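Local coordinates for protein Non-reducing end alpha-L-arabinofuranosidase BoGH43B (Bacteroides ovatus, PDB 5JOZ) that cleaves terminal non-reducing alpha-L-arabinofuranosyl residues from xyloglucan side branches during xyloglucan degradation, at residues 157-160 with 161-165; 129-133 with 134-138. One frame throughout, in Å; residues are numbered along the deposited sequence.

Both contacts belong to one four-stranded antiparallel blade of the GH43 five-bladed beta-propeller. Contact 2 (129-138) is the hairpin made by the first two strands, partly buried and held by paired backbone bonds, apolar on the face of Phe131 and Met136 and mixed on the other, where Glu130 and Lys135 join Ile132 and Tyr137. Contact 1 (157-165) lies on the surface, within the last strand 159-168, where no backbone bond links its two segments and a Phe159-Leu163 packing bridges the corner. The two are joined across the blade: Glu161 OE1 and Lys135 NZ form a salt bridge of 2.7 Å, while Leu163 CD2 packs 3.6 Å from Phe138 CD1, so a charged pair and an apolar cluster both tie the last strand back to the hairpin.

Contact 1 (157-160 with 161-165); sequences GTFV and EALRK
Phe159 and Leu163, four residues apart, make a local apolar contact at the surface, on strand 159-168, the last of a propeller blade, across the corner the strand turns at Val160 and Glu161. The two side chains meet obliquely: Leu163 CG stands over one face of the ring, 4.0 Å from Phe159 CE1, and Leu163 CD2 touches that same Phe159 CE1 at 3.5 Å. With CD1 anti to CA (chi2 -175°), CD2 is the branch that meets the ring, and leucine suits the place because its branched end offers the aromatic surface apolar carbon. Phe159 also meets Phe138 edge-to-face and touches Met152, which gives its broad surface apolar neighbours in the blade. With the ring cut back to an alanine, Leu163 CD2 and the Phe138 ring would probably lose the partner they share, opening a gap beside the bend. Around the corner, the Glu161 side chain leads away from Phe159 to its salt bridge with Lys135, a carboxylate being the natural mate for that ammonium group. Further on, Arg164 folds back along its own strand: NH2 donates to Ala162 O at 3.2 Å, in the carbonyl plane on a lone pair, with a weak second bond from NE. Val160 and Glu161 both face Val151 on the neighbouring strand 146-152, so the corner is a classic beta bulge in an outermost strand of a propeller blade.

Contact 2 (129-133 with 134-138); sequences IEFID and GKMYF
Ile129 to Ile132 and Lys135 to Phe138 run antiparallel, the axes of these short segments approaching to 4.6 Å at 151°, as a beta hairpin with a two-residue loop, a type I' turn from Ile132 to Lys135. Asp133 and Gly134 fill the turn with positive phi, which suits glycine and is tolerated by aspartate. In the hydrogen-bonded pair Ile132-Lys135 each backbone N donates to the other residue's O at 3.0 Å, and Glu130-Tyr137 repeats the pattern two residues further along each strand. On one face of the hairpin Phe131 and Met136 lie side by side, pointing the same way: Met136 CB is 3.6 Å from Phe131 CE1. With its CG anti to the backbone N (chi1 176°) and the chain extended beyond, the methionine passes along the ring, bringing SD to 4.8 Å from the Phe131 centroid in an oblique Met-aromatic contact. Its flexible end then reaches Ile129, with Met136 CE 4.0 Å from Ile129 CG2, while His83 stacks on Phe131. The other face carries Glu130, whose OE2 forms a salt bridge with Arg81, and Ile132, whose CB lies 4.1 Å from Tyr137 CE2. The hairpin follows closely after Asp126, a residue inferred to tune the catalytic acid. Glu130 O, which accepts the Tyr137 N-H, also faces the edge of that ring in its plane, 4.0 Å from Tyr137 CD2.

Contact 1 (157-160 with 161-165)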
ATOM      1  N   GLY A 157       8.795   9.878 -23.415  1.00 57.85           N
ATOM      2  CA  GLY A 157       9.511   9.807 -22.130  1.00 52.79           C
ATOM      3  C   GLY A 157      10.966  10.268 -22.151  1.00 50.47           C
ATOM      4  O   GLY A 157      11.703  10.064 -21.174  1.00 46.83           O
ATOM      5  N   THR A 158      11.380  10.906 -23.247  1.00 49.75           N
ATOM      6  CA  THR A 158      12.763  11.348 -23.431  1.00 47.29           C
ATOM      7  C   THR A 158      12.909  12.753 -22.858  1.00 40.60           C
ATOM      8  O   THR A 158      11.962  13.544 -22.867  1.00 37.62           O
ATOM      9  CB  THR A 158      13.164  11.376 -24.930  1.00 55.37           C
ATOM     10  OG1 THR A 158      12.603  10.245 -25.616  1.00 51.58           O
ATOM     11  CG2 THR A 158      14.689  11.368 -25.086  1.00 63.99           C
ATOM     12  N   PHE A 159      14.099  13.064 -22.369  1.00 39.69           N
ATOM     13  CA  PHE A 159      14.379  14.397 -21.853  1.00 46.42           C
ATOM     14  C   PHE A 159      14.645  15.376 -22.987  1.00 47.65           C
ATOM     15  O   PHE A 159      15.647  15.245 -23.697  1.00 47.04           O
ATOM     16  CB  PHE A 159      15.559  14.366 -20.880  1.00 43.59           C
ATOM     17  CG  PHE A 159      15.227  13.688 -19.594  1.00 50.36           C
ATOM     18  CD1 PHE A 159      14.508  14.360 -18.616  1.00 48.21           C
ATOM     19  CD2 PHE A 159      15.583  12.363 -19.378  1.00 52.01           C
ATOM     20  CE1 PHE A 159      14.178  13.732 -17.429  1.00 47.10           C
ATOM     21  CE2 PHE A 159      15.257  11.731 -18.190  1.00 52.07           C
ATOM     22  CZ  PHE A 159      14.551  12.416 -17.218  1.00 47.13           C
ATOM     23  N   VAL A 160      13.726  16.330 -23.162  1.00 47.07           N
ATOM     24  CA  VAL A 160      13.920  17.460 -24.082  1.00 44.54           C
ATOM     25  C   VAL A 160      14.839  18.528 -23.463  1.00 46.61           C
ATOM     26  O   VAL A 160      15.663  19.117 -24.178  1.00 42.25           O
ATOM     27  CB  VAL A 160      12.577  18.060 -24.609  1.00 46.61           C
ATOM     28  CG1 VAL A 160      11.784  16.998 -25.353  1.00 49.80           C
ATOM     29  CG2 VAL A 160      11.714  18.683 -23.513  1.00 46.85           C
ATOM     30  N   GLU A 161      14.686  18.780 -22.155  1.00 43.53           N
ATOM     31  CA  GLU A 161      15.660  19.558 -21.365  1.00 44.45           C
ATOM     32  C   GLU A 161      16.195  18.609 -20.297  1.00 41.64           C
ATOM     33  O   GLU A 161      15.421  18.044 -19.524  1.00 43.39           O
ATOM     34  CB  GLU A 161      15.034  20.814 -20.718  1.00 44.83           C
ATOM     35  CG  GLU A 161      14.207  21.686 -21.671  1.00 49.20           C
ATOM     36  CD  GLU A 161      13.708  23.007 -21.067  1.00 53.64           C
ATOM     37  OE1 GLU A 161      12.532  23.360 -21.335  1.00 47.89           O
ATOM     38  OE2 GLU A 161      14.483  23.704 -20.354  1.00 44.22           O
ATOM     39  N   ALA A 162      17.512  18.426 -20.260  1.00 42.13           N
ATOM     40  CA  ALA A 162      18.120  17.414 -19.399  1.00 39.31           C
ATOM     41  C   ALA A 162      18.082  17.780 -17.927  1.00 41.79           C
ATOM     42  O   ALA A 162      17.990  18.953 -17.562  1.00 44.83           O
ATOM     43  CB  ALA A 162      19.548  17.146 -19.817  1.00 41.22           C
ATOM     44  N   LEU A 163      18.175  16.742 -17.100  1.00 42.10           N
ATOM     45  CA  LEU A 163      18.241  16.875 -15.659  1.00 42.59           C
ATOM     46  C   LEU A 163      19.391  17.765 -15.233  1.00 43.25           C
ATOM     47  O   LEU A 163      20.496  17.614 -15.739  1.00 50.99           O
ATOM     48  CB  LEU A 163      18.462  15.509 -15.003  1.00 40.18           C
ATOM     49  CG  LEU A 163      17.391  14.436 -15.140  1.00 45.26           C
ATOM     50  CD1 LEU A 163      17.794  13.239 -14.299  1.00 42.90           C
ATOM     51  CD2 LEU A 163      16.030  14.957 -14.718  1.00 50.79           C
ATOM     52  N   ARG A 164      19.127  18.673 -14.294  1.00 44.08           N
ATOM     53  CA  ARG A 164      20.188  19.384 -13.578  1.00 44.01           C
ATOM     54  C   ARG A 164      19.775  19.708 -12.138  1.00 42.70           C
ATOM     55  O   ARG A 164      18.583  19.838 -11.841  1.00 35.20           O
ATOM     56  CB  ARG A 164      20.567  20.659 -14.325  1.00 49.38           C
ATOM     57  CG  ARG A 164      19.571  21.805 -14.213  1.00 52.90           C
ATOM     58  CD  ARG A 164      19.668  22.737 -15.413  1.00 59.84           C
ATOM     59  NE  ARG A 164      19.042  22.136 -16.593  1.00 67.57           N
ATOM     60  CZ  ARG A 164      19.226  22.528 -17.854  1.00 75.57           C
ATOM     61  NH1 ARG A 164      20.034  23.549 -18.158  1.00 75.18           N
ATOM     62  NH2 ARG A 164      18.587  21.883 -18.831  1.00 79.88           N
ATOM     63  N   LYS A 165      20.772  19.845 -11.263  1.00 38.62           N
ATOM     64  CA  LYS A 165      20.553  20.264  -9.873  1.00 43.14           C
ATOM     65  C   LYS A 165      19.965  21.685  -9.825  1.00 44.81           C
ATOM     66  O   LYS A 165      20.519  22.622 -10.425  1.00 37.85           O
ATOM     67  CB  LYS A 165      21.865  20.179  -9.076  1.00 47.10           C
ATOM     68  CG  LYS A 165      21.812  20.630  -7.614  1.00 52.17           C
ATOM     69  CD  LYS A 165      23.179  20.430  -6.946  1.00 59.32           C
ATOM     70  CE  LYS A 165      23.394  21.278  -5.691  1.00 62.18           C
ATOM     71  NZ  LYS A 165      22.803  20.681  -4.457  1.00 62.90           N
TER

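Contact 2 (129-133 with 134-138)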
ATOM      1  N   ILE A 129       6.248  14.292 -11.377  1.00 30.72           N
ATOM      2  CA  ILE A 129       5.993  15.061 -12.594  1.00 32.51           C
ATOM      3  C   ILE A 129       4.994  16.164 -12.315  1.00 29.13           C
ATOM      4  O   ILE A 129       4.202  16.061 -11.389  1.00 27.16           O
ATOM      5  CB  ILE A 129       5.507  14.188 -13.785  1.00 38.04           C
ATOM      6  CG1 ILE A 129       4.389  13.221 -13.375  1.00 41.41           C
ATOM      7  CG2 ILE A 129       6.664  13.389 -14.382  1.00 43.30           C
ATOM      8  CD1 ILE A 129       3.687  12.568 -14.550  1.00 42.88           C
ATOM      9  N   GLU A 130       5.070  17.229 -13.106  1.00 29.53           N
ATOM     10  CA  GLU A 130       4.076  18.278 -13.087  1.00 30.47           C
ATOM     11  C   GLU A 130       3.959  18.911 -14.472  1.00 32.23           C
ATOM     12  O   GLU A 130       4.958  19.068 -15.176  1.00 30.07           O
ATOM     13  CB  GLU A 130       4.450  19.343 -12.060  1.00 33.18           C
ATOM     14  CG  GLU A 130       3.360  20.384 -11.822  1.00 34.65           C
ATOM     15  CD  GLU A 130       2.138  19.837 -11.091  1.00 42.33           C
ATOM     16  OE1 GLU A 130       1.068  20.469 -11.217  1.00 42.73           O
ATOM     17  OE2 GLU A 130       2.243  18.802 -10.385  1.00 42.08           O
ATOM     18  N   PHE A 131       2.734  19.297 -14.826  1.00 32.52           N
ATOM     19  CA  PHE A 131       2.444  19.958 -16.085  1.00 34.19           C
ATOM     20  C   PHE A 131       2.239  21.450 -15.898  1.00 34.91           C
ATOM     21  O   PHE A 131       1.233  21.864 -15.324  1.00 37.56           O
ATOM     22  CB  PHE A 131       1.210  19.336 -16.708  1.00 34.40           C
ATOM     23  CG  PHE A 131       1.437  17.939 -17.184  1.00 38.86           C
ATOM     24  CD1 PHE A 131       2.007  17.705 -18.430  1.00 34.19           C
ATOM     25  CD2 PHE A 131       1.116  16.849 -16.376  1.00 41.20           C
ATOM     26  CE1 PHE A 131       2.227  16.408 -18.877  1.00 37.43           C
ATOM     27  CE2 PHE A 131       1.334  15.549 -16.822  1.00 41.73           C
ATOM     28  CZ  PHE A 131       1.892  15.328 -18.073  1.00 36.44           C
ATOM     29  N   ILE A 132       3.195  22.246 -16.379  1.00 34.06           N
ATOM     30  CA  ILE A 132       3.170  23.708 -16.251  1.00 40.92           C
ATOM     31  C   ILE A 132       3.658  24.348 -17.553  1.00 40.23           C
ATOM     32  O   ILE A 132       4.692  23.948 -18.067  1.00 38.59           O
ATOM     33  CB  ILE A 132       4.117  24.212 -15.122  1.00 41.84           C
ATOM     34  CG1 ILE A 132       3.788  23.586 -13.756  1.00 47.73           C
ATOM     35  CG2 ILE A 132       4.060  25.735 -15.013  1.00 46.65           C
ATOM     36  CD1 ILE A 132       4.937  23.624 -12.758  1.00 48.02           C
ATOM     37  N   ASP A 133       2.947  25.364 -18.046  1.00 51.46           N
ATOM     38  CA  ASP A 133       3.379  26.172 -19.210  1.00 54.63           C
ATOM     39  C   ASP A 133       3.575  25.291 -20.458  1.00 56.54           C
ATOM     40  O   ASP A 133       4.525  25.479 -21.218  1.00 60.98           O
ATOM     41  CB  ASP A 133       4.669  26.994 -18.891  1.00 58.07           C
ATOM     42  CG  ASP A 133       4.410  28.224 -17.984  1.00 69.24           C
ATOM     43  OD1 ASP A 133       3.402  28.941 -18.199  1.00 68.60           O
ATOM     44  OD2 ASP A 133       5.240  28.501 -17.077  1.00 59.27           O
ATOM     45  N   GLY A 134       2.680  24.321 -20.648  1.00 58.80           N
ATOM     46  CA  GLY A 134       2.804  23.330 -21.727  1.00 58.31           C
ATOM     47  C   GLY A 134       4.035  22.423 -21.710  1.00 50.63           C
ATOM     48  O   GLY A 134       4.411  21.875 -22.746  1.00 55.60           O
ATOM     49  N   LYS A 135       4.653  22.255 -20.542  1.00 46.63           N
ATOM     50  CA  LYS A 135       5.832  21.400 -20.369  1.00 45.06           C
ATOM     51  C   LYS A 135       5.560  20.373 -19.287  1.00 44.75           C
ATOM     52  O   LYS A 135       4.815  20.635 -18.334  1.00 37.07           O
ATOM     53  CB  LYS A 135       7.048  22.212 -19.940  1.00 46.48           C
ATOM     54  CG  LYS A 135       7.431  23.327 -20.893  1.00 56.94           C
ATOM     55  CD  LYS A 135       8.721  23.998 -20.454  1.00 57.38           C
ATOM     56  CE  LYS A 135       9.155  25.070 -21.439  1.00 58.52           C
ATOM     57  NZ  LYS A 135      10.623  25.280 -21.353  1.00 61.28           N
ATOM     58  N   MET A 136       6.193  19.214 -19.430  1.00 43.99           N
ATOM     59  CA  MET A 136       6.105  18.135 -18.458  1.00 42.47           C
ATOM     60  C   MET A 136       7.417  18.084 -17.680  1.00 40.82           C
ATOM     61  O   MET A 136       8.412  17.528 -18.167  1.00 33.22           O
ATOM     62  CB  MET A 136       5.837  16.817 -19.179  1.00 42.13           C
ATOM     63  CG  MET A 136       5.806  15.579 -18.302  1.00 43.86           C
ATOM     64  SD  MET A 136       5.382  14.158 -19.323  1.00 42.42           S
ATOM     65  CE  MET A 136       5.958  12.791 -18.324  1.00 42.39           C
ATOM     66  N   TYR A 137       7.404  18.665 -16.473  1.00 36.27           N
ATOM     67  CA  TYR A 137       8.581  18.694 -15.597  1.00 33.71           C
ATOM     68  C   TYR A 137       8.772  17.361 -14.879  1.00 34.43           C
ATOM     69  O   TYR A 137       7.802  16.719 -14.498  1.00 40.97           O
ATOM     70  CB  TYR A 137       8.485  19.829 -14.565  1.00 31.58           C
ATOM     71  CG  TYR A 137       8.730  21.187 -15.152  1.00 30.63           C
ATOM     72  CD1 TYR A 137      10.014  21.720 -15.194  1.00 29.92           C
ATOM     73  CD2 TYR A 137       7.681  21.949 -15.664  1.00 32.08           C
ATOM     74  CE1 TYR A 137      10.248  22.968 -15.749  1.00 32.69           C
ATOM     75  CE2 TYR A 137       7.908  23.208 -16.208  1.00 32.27           C
ATOM     76  CZ  TYR A 137       9.195  23.701 -16.253  1.00 30.69           C
ATOM     77  OH  TYR A 137       9.438  24.936 -16.784  1.00 40.05           O
ATOM     78  N   PHE A 138      10.032  16.969 -14.706  1.00 33.65           N
ATOM     79  CA  PHE A 138      10.427  15.758 -13.979  1.00 31.88           C
ATOM     80  C   PHE A 138      11.314  16.264 -12.863  1.00 31.49           C
ATOM     81  O   PHE A 138      12.321  16.904 -13.136  1.00 29.25           O
ATOM     82  CB  PHE A 138      11.199  14.787 -14.891  1.00 32.38           C
ATOM     83  CG  PHE A 138      11.772  13.566 -14.184  1.00 30.57           C
ATOM     84  CD1 PHE A 138      12.972  13.642 -13.460  1.00 26.76           C
ATOM     85  CD2 PHE A 138      11.142  12.324 -14.287  1.00 30.81           C
ATOM     86  CE1 PHE A 138      13.506  12.523 -12.829  1.00 25.65           C
ATOM     87  CE2 PHE A 138      11.672  11.194 -13.654  1.00 30.94           C
ATOM     88  CZ  PHE A 138      12.857  11.292 -12.923  1.00 27.32           C
TER